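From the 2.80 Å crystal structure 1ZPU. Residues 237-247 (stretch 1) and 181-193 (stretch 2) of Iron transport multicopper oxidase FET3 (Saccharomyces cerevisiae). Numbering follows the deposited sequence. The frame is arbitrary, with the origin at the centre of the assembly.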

ATOM      1  N   THR A 237      -4.177 -14.477  -0.324  1.00 69.11           N
ATOM      2  CA  THR A 237      -4.969 -15.421   0.456  1.00 69.16           C
ATOM      3  C   THR A 237      -4.793 -16.819  -0.136  1.00 69.25           C
ATOM      4  O   THR A 237      -4.870 -17.023  -1.352  1.00 69.11           O
ATOM      5  CB  THR A 237      -6.456 -15.045   0.493  1.00 69.29           C
ATOM      6  OG1 THR A 237      -6.602 -13.702   0.971  1.00 69.82           O
ATOM      7  CG2 THR A 237      -7.217 -15.992   1.405  1.00 69.18           C
ATOM      8  N   VAL A 238      -4.577 -17.779   0.751  1.00 69.41           N
ATOM      9  CA  VAL A 238      -4.015 -19.059   0.387  1.00 69.31           C
ATOM     10  C   VAL A 238      -4.728 -20.165   1.166  1.00 69.29           C
ATOM     11  O   VAL A 238      -5.002 -20.025   2.372  1.00 69.31           O
ATOM     12  CB  VAL A 238      -2.484 -19.009   0.687  1.00 69.61           C
ATOM     13  CG1 VAL A 238      -1.973 -20.264   1.333  1.00 69.71           C
ATOM     14  CG2 VAL A 238      -1.694 -18.644  -0.565  1.00 70.08           C
ATOM     15  N   LEU A 239      -5.065 -21.244   0.466  1.00 69.05           N
ATOM     16  CA  LEU A 239      -5.563 -22.451   1.102  1.00 68.84           C
ATOM     17  C   LEU A 239      -4.377 -23.330   1.485  1.00 68.73           C
ATOM     18  O   LEU A 239      -3.445 -23.489   0.696  1.00 68.67           O
ATOM     19  CB  LEU A 239      -6.480 -23.221   0.137  1.00 69.10           C
ATOM     20  CG  LEU A 239      -7.887 -22.726  -0.218  1.00 68.49           C
ATOM     21  CD1 LEU A 239      -8.389 -23.439  -1.450  1.00 67.57           C
ATOM     22  CD2 LEU A 239      -8.857 -22.934   0.924  1.00 68.40           C
ATOM     23  N   VAL A 240      -4.419 -23.890   2.693  1.00 68.65           N
ATOM     24  CA  VAL A 240      -3.395 -24.811   3.177  1.00 68.77           C
ATOM     25  C   VAL A 240      -4.092 -26.003   3.803  1.00 69.09           C
ATOM     26  O   VAL A 240      -4.914 -25.835   4.708  1.00 69.26           O
ATOM     27  CB  VAL A 240      -2.467 -24.140   4.220  1.00 68.66           C
ATOM     28  CG1 VAL A 240      -1.579 -25.161   4.896  1.00 68.60           C
ATOM     29  CG2 VAL A 240      -1.608 -23.070   3.560  1.00 68.84           C
ATOM     30  N   HIS A 241      -3.785 -27.201   3.313  1.00 69.26           N
ATOM     31  CA  HIS A 241      -4.375 -28.401   3.879  1.00 69.47           C
ATOM     32  C   HIS A 241      -3.337 -29.154   4.705  1.00 69.36           C
ATOM     33  O   HIS A 241      -2.254 -29.499   4.208  1.00 69.33           O
ATOM     34  CB  HIS A 241      -5.005 -29.292   2.798  1.00 69.81           C
ATOM     35  CG  HIS A 241      -5.880 -30.389   3.348  1.00 71.44           C
ATOM     36  ND1 HIS A 241      -7.081 -30.144   3.985  1.00 72.33           N
ATOM     37  CD2 HIS A 241      -5.734 -31.736   3.337  1.00 72.61           C
ATOM     38  CE1 HIS A 241      -7.628 -31.289   4.354  1.00 72.25           C
ATOM     39  NE2 HIS A 241      -6.835 -32.271   3.966  1.00 73.07           N
ATOM     40  N   THR A 242      -3.689 -29.401   5.964  1.00 69.17           N
ATOM     41  CA  THR A 242      -2.788 -30.012   6.932  1.00 68.94           C
ATOM     42  C   THR A 242      -2.720 -31.535   6.773  1.00 69.01           C
ATOM     43  O   THR A 242      -3.649 -32.154   6.252  1.00 69.02           O
ATOM     44  CB  THR A 242      -3.179 -29.613   8.382  1.00 68.85           C
ATOM     45  OG1 THR A 242      -4.481 -30.111   8.690  1.00 68.28           O
ATOM     46  CG2 THR A 242      -3.184 -28.088   8.544  1.00 68.53           C
ATOM     47  N   LYS A 243      -1.611 -32.112   7.235  1.00 68.93           N
ATOM     48  CA  LYS A 243      -1.309 -33.529   7.108  1.00 68.79           C
ATOM     49  C   LYS A 243      -2.075 -34.376   8.114  1.00 68.99           C
ATOM     50  O   LYS A 243      -2.669 -33.845   9.044  1.00 68.96           O
ATOM     51  CB  LYS A 243       0.192 -33.741   7.314  1.00 68.39           C
ATOM     52  CG  LYS A 243       1.047 -32.736   6.589  1.00 68.51           C
ATOM     53  CD  LYS A 243       2.388 -33.293   6.135  1.00 68.37           C
ATOM     54  CE  LYS A 243       3.029 -32.301   5.155  1.00 69.56           C
ATOM     55  NZ  LYS A 243       4.126 -32.858   4.289  1.00 69.48           N
ATOM     56  N   ASN A 244      -2.047 -35.699   7.926  1.00 69.30           N
ATOM     57  CA  ASN A 244      -2.735 -36.618   8.825  1.00 69.46           C
ATOM     58  C   ASN A 244      -1.984 -36.909  10.121  1.00 69.55           C
ATOM     59  O   ASN A 244      -2.599 -37.285  11.121  1.00 69.55           O
ATOM     60  CB  ASN A 244      -3.126 -37.906   8.099  1.00 69.62           C
ATOM     61  CG  ASN A 244      -4.280 -37.691   7.136  1.00 70.25           C
ATOM     62  OD1 ASN A 244      -4.802 -36.579   7.031  1.00 71.06           O
ATOM     63  ND2 ASN A 244      -4.679 -38.748   6.424  1.00 70.51           N
ATOM     64  N   ASP A 245      -0.668 -36.718  10.109  1.00 69.68           N
ATOM     65  CA  ASP A 245       0.159 -36.980  11.287  1.00 69.81           C
ATOM     66  C   ASP A 245       0.265 -35.804  12.262  1.00 69.72           C
ATOM     67  O   ASP A 245       0.588 -34.669  11.886  1.00 69.56           O
ATOM     68  CB  ASP A 245       1.555 -37.407  10.862  1.00 70.03           C
ATOM     69  CG  ASP A 245       1.563 -38.738  10.164  1.00 71.34           C
ATOM     70  OD1 ASP A 245       2.245 -38.837   9.118  1.00 72.91           O
ATOM     71  OD2 ASP A 245       0.895 -39.684  10.653  1.00 72.47           O
ATOM     72  N   THR A 246       0.011 -36.103  13.527  1.00 69.76           N
ATOM     73  CA  THR A 246       0.237 -35.160  14.610  1.00 69.89           C
ATOM     74  C   THR A 246       1.629 -35.418  15.206  1.00 69.75           C
ATOM     75  O   THR A 246       1.912 -35.061  16.340  1.00 70.02           O
ATOM     76  CB  THR A 246      -0.909 -35.271  15.651  1.00 70.21           C
ATOM     77  OG1 THR A 246      -2.123 -34.836  15.026  1.00 70.77           O
ATOM     78  CG2 THR A 246      -0.670 -34.391  16.884  1.00 70.81           C
ATOM     79  N   ASP A 247       2.511 -36.019  14.416  1.00 69.57           N
ATOM     80  CA  ASP A 247       3.796 -36.452  14.939  1.00 69.42           C
ATOM     81  C   ASP A 247       4.901 -35.382  14.881  1.00 69.22           C
ATOM     82  O   ASP A 247       5.736 -35.318  15.777  1.00 69.00           O
ATOM     83  CB  ASP A 247       4.226 -37.788  14.311  1.00 69.39           C
ATOM     84  CG  ASP A 247       4.931 -37.617  12.975  1.00 69.81           C
ATOM     85  OD1 ASP A 247       4.394 -36.921  12.080  1.00 69.72           O
ATOM     86  OD2 ASP A 247       6.031 -38.190  12.824  1.00 70.52           O
TER
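Stretch 2 (181-193) EVQPDTTYLLRIV

Stretch 2 lies beside stretch 1 as its antiparallel neighbour in a β-sheet. Strand 187-193 runs against strand 237-241, with an angle of 154° between their N-to-C directions and a closest approach of 4.6 Å between their axes, so the two are antiparallel with a modest twist. The register pairs Thr-237 with Arg-191, Val-238 with Leu-190, Leu-239 with Leu-189, Val-240 with Tyr-188 and His-241 with Thr-187. Hydrogen-bonded and non-hydrogen-bonded pairs alternate. At the first hydrogen-bonded pair, Leu-190 N donates to Val-238 O at 2.7 Å and Val-238 N to Leu-190 O at 2.8 Å; at the next, Tyr-188 N reaches Val-240 O at 2.8 Å and Val-240 N reaches Tyr-188 O at 2.9 Å. The non-hydrogen-bonded pairs bring their CA atoms closer, to 4.2 Å for His-241 and Thr-187, against 5.1 to 5.2 Å in the hydrogen-bonded pairs.

The ladder continues into the loops, where Thr-242 N donates to Thr-186 O at 2.9 Å. Asp-185 then adopts positive phi and psi (49°/56°), unlike the extended residues that follow it, and its N still donates to Lys-243 O at 3.0 Å.

On the face that carries Val-238, Val-240, Tyr-188 and Leu-190, branched aliphatic side chains suit a buried sheet: Val-240 CG2 lies 4.0 Å from Leu-190 CD1, and Val-238 CB lies 4.1 Å from Ile-192 CD1. The Tyr-188 ring packs against the loop, with CE1 3.7 Å from Thr-242 CG2, while its OH accepts a hydrogen bond from Gln-183 N at 3.0 Å within stretch 2.

The other face opens with Thr-237 across from Arg-191, both with polar groups hydrogen-bonded elsewhere in the structure, but carbon contacts follow: Leu-189 CD1 lies 3.7 Å from Thr-237 CG2 and 4.1 Å from Leu-239 CD2, which in turn approaches Thr-187 CG2 at 3.6 Å. At the exposed end of the strand the chemistry becomes polar, and His-241 uses both ring nitrogens: ND1 is hydrogen-bonded to Thr-187 OG1 at 2.7 Å, and NE2 donates to Asp-185 OD1 at 2.9 Å, with the carboxylate oxygen near the plane of the ring, at its edge.

Thr-242, buried and pointing toward stretch 2, shows what a threonine can do at such a junction. Its OG1 donates to Gln-183 O at 2.6 Å and accepts from Thr-186 N at 2.8 Å, so one hydroxyl serves two backbone groups of the turn, while its methyl meets the tyrosine ring. Beyond it, Pro-184 lies against the loop, its CA 3.3 Å from Lys-243 O and its ring atom CG 3.9 Å from Thr-246 OG1, ordinary packing contacts.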

ATOM      1  N   GLU A 181      -1.025 -23.233  16.075  1.00 69.29           N
ATOM      2  CA  GLU A 181      -1.496 -24.569  16.455  1.00 69.53           C
ATOM      3  C   GLU A 181      -2.530 -25.082  15.461  1.00 69.33           C
ATOM      4  O   GLU A 181      -3.584 -24.472  15.292  1.00 69.34           O
ATOM      5  CB  GLU A 181      -2.151 -24.517  17.832  1.00 69.78           C
ATOM      6  CG  GLU A 181      -1.388 -23.714  18.858  1.00 71.42           C
ATOM      7  CD  GLU A 181      -1.532 -24.310  20.242  1.00 74.38           C
ATOM      8  OE1 GLU A 181      -0.482 -24.604  20.862  1.00 75.35           O
ATOM      9  OE2 GLU A 181      -2.690 -24.512  20.701  1.00 75.01           O
ATOM     10  N   VAL A 182      -2.248 -26.205  14.809  1.00 69.19           N
ATOM     11  CA  VAL A 182      -3.161 -26.696  13.781  1.00 69.07           C
ATOM     12  C   VAL A 182      -3.813 -28.004  14.163  1.00 69.08           C
ATOM     13  O   VAL A 182      -3.376 -28.657  15.099  1.00 69.30           O
ATOM     14  CB  VAL A 182      -2.493 -26.822  12.380  1.00 69.16           C
ATOM     15  CG1 VAL A 182      -2.173 -25.439  11.812  1.00 68.60           C
ATOM     16  CG2 VAL A 182      -1.262 -27.719  12.428  1.00 68.37           C
ATOM     17  N   GLN A 183      -4.872 -28.366  13.445  1.00 69.12           N
ATOM     18  CA  GLN A 183      -5.512 -29.681  13.566  1.00 69.14           C
ATOM     19  C   GLN A 183      -5.192 -30.515  12.332  1.00 69.10           C
ATOM     20  O   GLN A 183      -5.090 -29.974  11.233  1.00 69.26           O
ATOM     21  CB  GLN A 183      -7.031 -29.534  13.681  1.00 69.05           C
ATOM     22  CG  GLN A 183      -7.497 -28.765  14.896  1.00 69.15           C
ATOM     23  CD  GLN A 183      -7.366 -29.567  16.167  1.00 70.58           C
ATOM     24  OE1 GLN A 183      -7.639 -30.778  16.200  1.00 71.54           O
ATOM     25  NE2 GLN A 183      -6.949 -28.902  17.233  1.00 70.98           N
ATOM     26  N   PRO A 184      -5.037 -31.836  12.497  1.00 69.11           N
ATOM     27  CA  PRO A 184      -4.725 -32.689  11.345  1.00 69.06           C
ATOM     28  C   PRO A 184      -5.846 -32.687  10.311  1.00 69.14           C
ATOM     29  O   PRO A 184      -7.008 -32.459  10.660  1.00 69.21           O
ATOM     30  CB  PRO A 184      -4.612 -34.082  11.966  1.00 68.89           C
ATOM     31  CG  PRO A 184      -5.431 -34.002  13.227  1.00 68.82           C
ATOM     32  CD  PRO A 184      -5.161 -32.622  13.740  1.00 69.31           C
ATOM     33  N   ASP A 185      -5.494 -32.938   9.052  1.00 69.18           N
ATOM     34  CA  ASP A 185      -6.478 -33.102   7.975  1.00 69.13           C
ATOM     35  C   ASP A 185      -7.517 -31.981   7.960  1.00 68.85           C
ATOM     36  O   ASP A 185      -8.717 -32.212   8.035  1.00 68.82           O
ATOM     37  CB  ASP A 185      -7.160 -34.481   8.066  1.00 69.14           C
ATOM     38  CG  ASP A 185      -8.108 -34.744   6.902  1.00 69.83           C
ATOM     39  OD1 ASP A 185      -7.749 -34.386   5.757  1.00 70.58           O
ATOM     40  OD2 ASP A 185      -9.213 -35.294   7.128  1.00 70.37           O
ATOM     41  N   THR A 186      -7.040 -30.753   7.874  1.00 68.80           N
ATOM     42  CA  THR A 186      -7.919 -29.592   7.909  1.00 68.56           C
ATOM     43  C   THR A 186      -7.472 -28.584   6.857  1.00 68.59           C
ATOM     44  O   THR A 186      -6.278 -28.364   6.654  1.00 68.65           O
ATOM     45  CB  THR A 186      -7.972 -28.965   9.325  1.00 68.38           C
ATOM     46  OG1 THR A 186      -8.398 -29.956  10.269  1.00 67.96           O
ATOM     47  CG2 THR A 186      -8.930 -27.799   9.379  1.00 68.26           C
ATOM     48  N   THR A 187      -8.438 -28.010   6.158  1.00 68.58           N
ATOM     49  CA  THR A 187      -8.153 -26.972   5.189  1.00 68.74           C
ATOM     50  C   THR A 187      -8.299 -25.620   5.872  1.00 68.89           C
ATOM     51  O   THR A 187      -9.377 -25.276   6.367  1.00 68.90           O
ATOM     52  CB  THR A 187      -9.101 -27.039   3.972  1.00 68.69           C
ATOM     53  OG1 THR A 187      -8.893 -28.266   3.261  1.00 68.82           O
ATOM     54  CG2 THR A 187      -8.857 -25.865   3.025  1.00 68.40           C
ATOM     55  N   TYR A 188      -7.206 -24.861   5.901  1.00 68.94           N
ATOM     56  CA  TYR A 188      -7.198 -23.519   6.477  1.00 68.69           C
ATOM     57  C   TYR A 188      -7.182 -22.475   5.387  1.00 68.74           C
ATOM     58  O   TYR A 188      -6.429 -22.595   4.413  1.00 68.88           O
ATOM     59  CB  TYR A 188      -5.978 -23.326   7.370  1.00 68.32           C
ATOM     60  CG  TYR A 188      -6.076 -24.043   8.685  1.00 68.50           C
ATOM     61  CD1 TYR A 188      -5.750 -25.400   8.789  1.00 68.81           C
ATOM     62  CD2 TYR A 188      -6.501 -23.374   9.834  1.00 67.48           C
ATOM     63  CE1 TYR A 188      -5.843 -26.066  10.021  1.00 68.91           C
ATOM     64  CE2 TYR A 188      -6.602 -24.027  11.057  1.00 66.77           C
ATOM     65  CZ  TYR A 188      -6.271 -25.366  11.145  1.00 68.15           C
ATOM     66  OH  TYR A 188      -6.367 -26.011  12.353  1.00 68.27           O
ATOM     67  N   LEU A 189      -8.019 -21.455   5.536  1.00 68.76           N
ATOM     68  CA  LEU A 189      -7.886 -20.251   4.716  1.00 68.77           C
ATOM     69  C   LEU A 189      -6.903 -19.300   5.421  1.00 68.93           C
ATOM     70  O   LEU A 189      -7.168 -18.784   6.512  1.00 68.95           O
ATOM     71  CB  LEU A 189      -9.242 -19.591   4.463  1.00 68.58           C
ATOM     72  CG  LEU A 189      -9.269 -18.458   3.430  1.00 68.55           C
ATOM     73  CD1 LEU A 189      -9.265 -19.001   2.022  1.00 69.21           C
ATOM     74  CD2 LEU A 189     -10.464 -17.552   3.631  1.00 68.73           C
ATOM     75  N   LEU A 190      -5.755 -19.103   4.793  1.00 68.95           N
ATOM     76  CA  LEU A 190      -4.690 -18.339   5.387  1.00 69.01           C
ATOM     77  C   LEU A 190      -4.530 -17.036   4.606  1.00 68.99           C
ATOM     78  O   LEU A 190      -4.152 -17.052   3.431  1.00 69.02           O
ATOM     79  CB  LEU A 190      -3.413 -19.185   5.348  1.00 69.21           C
ATOM     80  CG  LEU A 190      -2.236 -18.881   6.268  1.00 68.99           C
ATOM     81  CD1 LEU A 190      -1.162 -19.921   6.067  1.00 68.45           C
ATOM     82  CD2 LEU A 190      -1.676 -17.526   5.986  1.00 69.08           C
ATOM     83  N   ARG A 191      -4.830 -15.917   5.262  1.00 68.99           N
ATOM     84  CA  ARG A 191      -4.650 -14.593   4.660  1.00 69.01           C
ATOM     85  C   ARG A 191      -3.273 -14.060   4.982  1.00 68.75           C
ATOM     86  O   ARG A 191      -2.996 -13.682   6.116  1.00 68.90           O
ATOM     87  CB  ARG A 191      -5.687 -13.599   5.182  1.00 69.04           C
ATOM     88  CG  ARG A 191      -7.123 -14.025   5.072  1.00 69.54           C
ATOM     89  CD  ARG A 191      -7.959 -13.173   5.991  1.00 71.07           C
ATOM     90  NE  ARG A 191      -9.172 -13.861   6.402  1.00 73.35           N
ATOM     91  CZ  ARG A 191     -10.305 -13.815   5.708  1.00 75.82           C
ATOM     92  NH1 ARG A 191     -10.376 -13.086   4.586  1.00 76.27           N
ATOM     93  NH2 ARG A 191     -11.371 -14.487   6.138  1.00 76.26           N
ATOM     94  N   ILE A 192      -2.406 -14.016   3.984  1.00 68.61           N
ATOM     95  CA  ILE A 192      -1.054 -13.519   4.207  1.00 68.84           C
ATOM     96  C   ILE A 192      -0.985 -12.080   3.736  1.00 69.09           C
ATOM     97  O   ILE A 192      -1.183 -11.817   2.555  1.00 69.49           O
ATOM     98  CB  ILE A 192       0.019 -14.389   3.499  1.00 68.58           C
ATOM     99  CG1 ILE A 192      -0.244 -15.855   3.771  1.00 68.34           C
ATOM    100  CG2 ILE A 192       1.397 -14.095   4.033  1.00 67.33           C
ATOM    101  CD1 ILE A 192       0.263 -16.781   2.679  1.00 70.51           C
ATOM    102  N   VAL A 193      -0.723 -11.156   4.663  1.00 68.93           N
ATOM    103  CA  VAL A 193      -0.676  -9.733   4.336  1.00 68.83           C
ATOM    104  C   VAL A 193       0.683  -9.165   4.673  1.00 69.06           C
ATOM    105  O   VAL A 193       1.157  -9.322   5.806  1.00 69.52           O
ATOM    106  CB  VAL A 193      -1.732  -8.928   5.133  1.00 68.93           C
ATOM    107  CG1 VAL A 193      -1.742  -7.480   4.685  1.00 68.73           C
ATOM    108  CG2 VAL A 193      -3.130  -9.536   4.991  1.00 68.66           C
TER